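Local coordinates for protein nigritoxine (Vibrio nigripulchritudo, PDB 5M41) that acts as a bacterial toxin against crustaceans and insects and has a new fold, at residues G391-V395 with K408-I413; V273-Q277 with R436-T440. All coordinates share one frame. Residue numbers count along the deposited sequence, not the author numbering.

Interaction 1 (G391-V395 with K408-I413)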
loop_
_atom_site.group_PDB
_atom_site.type_symbol
_atom_site.label_atom_id
_atom_site.label_comp_id
_atom_site.label_asym_id
_atom_site.label_seq_id
_atom_site.Cartn_x
_atom_site.Cartn_y
_atom_site.Cartn_z
ATOM N N GLY A 391 -2.062 8.125 -9.164
ATOM C CA GLY A 391 -0.662 7.698 -9.182
ATOM C C GLY A 391 -0.533 6.180 -9.105
ATOM O O GLY A 391 0.164 5.563 -9.910
ATOM N N LEU A 392 -1.204 5.575 -8.136
ATOM C CA LEU A 392 -1.124 4.132 -7.961
ATOM C C LEU A 392 -1.630 3.367 -9.181
ATOM O O LEU A 392 -0.986 2.410 -9.642
ATOM C CB LEU A 392 -1.866 3.678 -6.685
ATOM C CG LEU A 392 -1.927 2.155 -6.464
ATOM C CD1 LEU A 392 -0.542 1.520 -6.392
ATOM C CD2 LEU A 392 -2.743 1.818 -5.224
ATOM N N VAL A 393 -2.794 3.766 -9.680
ATOM C CA VAL A 393 -3.384 3.107 -10.836
ATOM C C VAL A 393 -2.429 3.196 -12.039
ATOM O O VAL A 393 -2.210 2.206 -12.737
ATOM C CB VAL A 393 -4.774 3.675 -11.199
ATOM C CG1 VAL A 393 -5.167 3.266 -12.612
ATOM C CG2 VAL A 393 -5.821 3.191 -10.221
ATOM N N SER A 394 -1.825 4.357 -12.260
ATOM C CA SER A 394 -0.910 4.486 -13.400
ATOM C C SER A 394 0.278 3.527 -13.334
ATOM O O SER A 394 0.779 3.098 -14.375
ATOM C CB SER A 394 -0.409 5.921 -13.575
ATOM O OG SER A 394 0.526 6.268 -12.564
ATOM N N VAL A 395 0.745 3.191 -12.132
ATOM C CA VAL A 395 1.863 2.237 -12.038
ATOM C C VAL A 395 1.408 0.781 -11.848
ATOM O O VAL A 395 2.158 -0.143 -12.168
ATOM C CB VAL A 395 2.950 2.645 -11.005
ATOM C CG1 VAL A 395 3.612 3.970 -11.400
ATOM C CG2 VAL A 395 2.367 2.716 -9.601
ATOM N N LYS A 408 8.542 3.696 -7.086
ATOM C CA LYS A 408 7.594 4.015 -8.170
ATOM C C LYS A 408 6.250 4.527 -7.652
ATOM O O LYS A 408 5.701 5.492 -8.180
ATOM C CB LYS A 408 7.347 2.803 -9.072
ATOM C CG LYS A 408 8.294 2.679 -10.264
ATOM C CD LYS A 408 7.955 1.421 -11.055
ATOM C CE LYS A 408 8.766 1.295 -12.333
ATOM N NZ LYS A 408 10.186 0.970 -12.058
ATOM N N ILE A 409 5.711 3.890 -6.615
ATOM C CA ILE A 409 4.442 4.363 -6.066
ATOM C C ILE A 409 4.609 5.771 -5.493
ATOM O O ILE A 409 3.825 6.675 -5.817
ATOM C CB ILE A 409 3.853 3.389 -5.021
ATOM C CG1 ILE A 409 3.448 2.075 -5.714
ATOM C CG2 ILE A 409 2.675 4.029 -4.337
ATOM C CD1 ILE A 409 3.317 0.881 -4.789
ATOM N N GLY A 410 5.641 5.969 -4.672
ATOM C CA GLY A 410 5.889 7.288 -4.083
ATOM C C GLY A 410 6.015 8.389 -5.134
ATOM O O GLY A 410 5.432 9.471 -4.991
ATOM N N ASN A 411 6.781 8.107 -6.187
ATOM C CA ASN A 411 6.977 9.039 -7.308
ATOM C C ASN A 411 5.694 9.346 -8.069
ATOM O O ASN A 411 5.472 10.486 -8.484
ATOM C CB ASN A 411 8.022 8.500 -8.283
ATOM C CG ASN A 411 9.405 8.419 -7.671
ATOM O OD1 ASN A 411 9.646 8.914 -6.566
ATOM N ND2 ASN A 411 10.329 7.800 -8.395
ATOM N N ALA A 412 4.839 8.342 -8.248
ATOM C CA ALA A 412 3.590 8.559 -8.966
ATOM C C ALA A 412 2.631 9.428 -8.144
ATOM O O ALA A 412 1.861 10.219 -8.699
ATOM C CB ALA A 412 2.960 7.230 -9.347
ATOM N N ILE A 413 2.706 9.307 -6.822
ATOM C CA ILE A 413 1.916 10.143 -5.919
ATOM C C ILE A 413 2.364 11.612 -6.001
ATOM O O ILE A 413 1.536 12.516 -6.125
ATOM C CB ILE A 413 2.008 9.628 -4.470
ATOM C CG1 ILE A 413 1.107 8.409 -4.300
ATOM C CG2 ILE A 413 1.643 10.726 -3.471
ATOM C CD1 ILE A 413 1.331 7.683 -2.990
#
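Two helical segments, 391-395 and 408-413, pack against each other with their axes 8.3 Å apart at closest approach. Their N-to-C directions differ by 130°, so they run roughly antiparallel but clearly splayed. Gly391 makes the tightest backbone approach. Its CA lies 4.3 Å from Ala412 CA and makes a CA-H...O contact with Ala412 O at 3.6 Å. The carbonyl oxygen Gly391 O touches Ala412 CB at 3.3 Å. A side chain at Gly391 would point into the other helix: a modelled CB would lie only 2.7 Å from Ala412 O, which is a clash. The backbones can therefore come close at Gly391 and Ala412. Leu392 starts out sideways, but its end swings in, and Leu392 CD1 packs on Ile409 CG1 at 4.1 Å. Val393 faces elsewhere, onto Ala302, Ala303 and Val306 of helix 302-319. Ser394 turns its hydroxyl back on its own helix, where Ser394 OG donates a hydrogen bond to Gly391 O at 2.8 Å. Val395 points toward the other helix and touches three residues. Val395 CG1 meets Ala412 CB at 3.9 Å and Lys408 O at 4.1 Å, and Val395 CG2 meets Ile409 CG1 at 4.1 Å. The amine of Lys408 leads away to a salt bridge with Asp617. Leu392, Ile409 and Ile413 also rest on Val367 of strand 366-370. The arrangement is a helix-loop-helix pair, splayed from antiparallel, in close contact at Gly391 and Ala412, with apolar side chains on an antiparallel sheet.

Interaction 2 (V273-Q277 with R436-T440)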
loop_
_atom_site.group_PDB
_atom_site.type_symbol
_atom_site.label_atom_id
_atom_site.label_comp_id
_atom_site.label_asym_id
_atom_site.label_seq_id
_atom_site.Cartn_x
_atom_site.Cartn_y
_atom_site.Cartn_z
ATOM N N VAL A 273 11.507 4.867 10.183
ATOM C CA VAL A 273 11.328 3.481 10.632
ATOM C C VAL A 273 10.537 2.654 9.623
ATOM O O VAL A 273 9.459 3.060 9.190
ATOM C CB VAL A 273 10.715 3.400 12.059
ATOM C CG1 VAL A 273 10.037 4.712 12.450
ATOM C CG2 VAL A 273 9.773 2.204 12.212
ATOM N N GLU A 274 11.088 1.500 9.246
ATOM C CA GLU A 274 10.488 0.632 8.222
ATOM C C GLU A 274 10.369 -0.816 8.690
ATOM O O GLU A 274 11.280 -1.334 9.328
ATOM C CB GLU A 274 11.303 0.685 6.921
ATOM C CG GLU A 274 11.304 2.036 6.208
ATOM C CD GLU A 274 9.932 2.481 5.696
ATOM O OE1 GLU A 274 8.966 1.678 5.682
ATOM O OE2 GLU A 274 9.822 3.659 5.290
ATOM N N TYR A 275 9.264 -1.473 8.343
ATOM C CA TYR A 275 8.956 -2.794 8.890
ATOM C C TYR A 275 9.338 -3.983 8.007
ATOM O O TYR A 275 9.341 -3.877 6.777
ATOM C CB TYR A 275 7.473 -2.883 9.259
ATOM C CG TYR A 275 7.087 -1.935 10.374
ATOM C CD1 TYR A 275 7.490 -2.181 11.686
ATOM C CD2 TYR A 275 6.331 -0.787 10.112
ATOM C CE1 TYR A 275 7.156 -1.313 12.711
ATOM C CE2 TYR A 275 5.992 0.095 11.133
ATOM C CZ TYR A 275 6.405 -0.174 12.425
ATOM O OH TYR A 275 6.072 0.672 13.443
ATOM N N SER A 276 9.658 -5.105 8.655
ATOM C CA SER A 276 9.777 -6.397 7.976
ATOM C C SER A 276 8.514 -7.212 8.225
ATOM O O SER A 276 7.717 -6.886 9.110
ATOM C CB SER A 276 10.998 -7.173 8.465
ATOM O OG SER A 276 10.718 -7.818 9.696
ATOM N N GLN A 277 8.351 -8.283 7.455
ATOM C CA GLN A 277 7.147 -9.109 7.513
ATOM C C GLN A 277 6.882 -9.775 8.869
ATOM O O GLN A 277 5.728 -9.884 9.282
ATOM C CB GLN A 277 7.155 -10.149 6.395
ATOM C CG GLN A 277 6.860 -9.573 5.017
ATOM C CD GLN A 277 7.230 -10.528 3.896
ATOM O OE1 GLN A 277 7.965 -10.166 2.974
ATOM N NE2 GLN A 277 6.728 -11.761 3.973
ATOM N N ARG A 436 4.793 4.971 16.981
ATOM C CA ARG A 436 5.402 4.343 15.803
ATOM C C ARG A 436 4.443 4.401 14.615
ATOM O O ARG A 436 3.235 4.370 14.808
ATOM C CB ARG A 436 5.716 2.861 16.080
ATOM C CG ARG A 436 6.536 2.580 17.329
ATOM C CD ARG A 436 6.993 1.130 17.373
ATOM N NE ARG A 436 8.330 0.999 17.951
ATOM C CZ ARG A 436 9.017 -0.135 17.995
ATOM N NH1 ARG A 436 8.494 -1.249 17.499
ATOM N NH2 ARG A 436 10.225 -0.157 18.538
ATOM N N PRO A 437 4.972 4.429 13.384
ATOM C CA PRO A 437 4.056 4.296 12.265
ATOM C C PRO A 437 3.310 2.943 12.255
ATOM O O PRO A 437 3.863 1.918 12.648
ATOM C CB PRO A 437 4.965 4.438 11.034
ATOM C CG PRO A 437 6.346 4.179 11.547
ATOM C CD PRO A 437 6.343 4.742 12.935
ATOM N N ILE A 438 2.057 2.953 11.827
ATOM C CA ILE A 438 1.317 1.705 11.663
ATOM C C ILE A 438 1.838 0.946 10.434
ATOM O O ILE A 438 1.974 1.523 9.361
ATOM C CB ILE A 438 -0.222 1.898 11.579
ATOM C CG1 ILE A 438 -0.687 2.950 12.616
ATOM C CG2 ILE A 438 -0.914 0.540 11.817
ATOM C CD1 ILE A 438 -2.201 3.087 12.757
ATOM N N PRO A 439 2.158 -0.353 10.604
ATOM C CA PRO A 439 2.552 -1.185 9.467
ATOM C C PRO A 439 1.442 -1.272 8.418
ATOM O O PRO A 439 0.260 -1.075 8.725
ATOM C CB PRO A 439 2.782 -2.578 10.097
ATOM C CG PRO A 439 3.046 -2.301 11.537
ATOM C CD PRO A 439 2.235 -1.076 11.881
ATOM N N THR A 440 1.829 -1.564 7.189
ATOM C CA THR A 440 0.859 -1.757 6.131
ATOM C C THR A 440 0.009 -3.004 6.393
ATOM O O THR A 440 0.444 -3.949 7.041
ATOM C CB THR A 440 1.521 -1.853 4.747
ATOM O OG1 THR A 440 0.491 -1.991 3.754
ATOM C CG2 THR A 440 2.506 -3.046 4.676
#
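One hydrogen bond joins the two segments. Tyr275 OH donates to the backbone oxygen Pro437 O at 2.7 Å, and this acceptor lies near the plane of the ring, at its edge. The phenol hydroxyl is thereby satisfied by main chain. The second kind of contact is CH-pi. Pro439 CG sits over one face of the Tyr275 ring, 3.9 Å from the centroid and 15° off the ring normal. The remaining contacts are apolar or van der Waals. Tyr275 CE2 lies 4.1 Å from Pro437 CG, so the tyrosine reaches both prolines. Val273 CG1 packs on Pro437 CD at 3.7 Å, and Tyr275 OH comes within 3.4 Å of Arg436 CB. Ile438, between the prolines, points its CA-to-CB bond away and packs on Tyr428, Pro426 and Ala285. Segment 273-277 is an irregular lead-in to helix 277-283, with Ser276 at the N-cap position. Segment 436-440 leaves strand 435-437, an outermost strand of a three-stranded antiparallel sheet whose middle strand is 427-429. Pro439 also touches Ala280 and Ile283, so it contacts both the Tyr275 ring and helix 277-283.

From the N terminus, the chain first reaches 273-277, just after an unmodelled gap at 268-272. It then forms helix 277-283 and all the strands of a branched antiparallel sheet before arriving at helix 386-396. Interaction 1 closes a short loop there, with 12 residues between its segments. The chain next runs through strand 427-429 to 436-440, where interaction 2 closes a long loop of 158 residues. The short loop lies wholly within the long one, and the two do not cross. Interactions 1 and 2 do not touch; the centres of interactions 1 and 2 are about 20 Å apart. Interaction 1 joins neighbouring helices over the branched sheet. Interaction 2 ties the start of this region to the small three-stranded sheet.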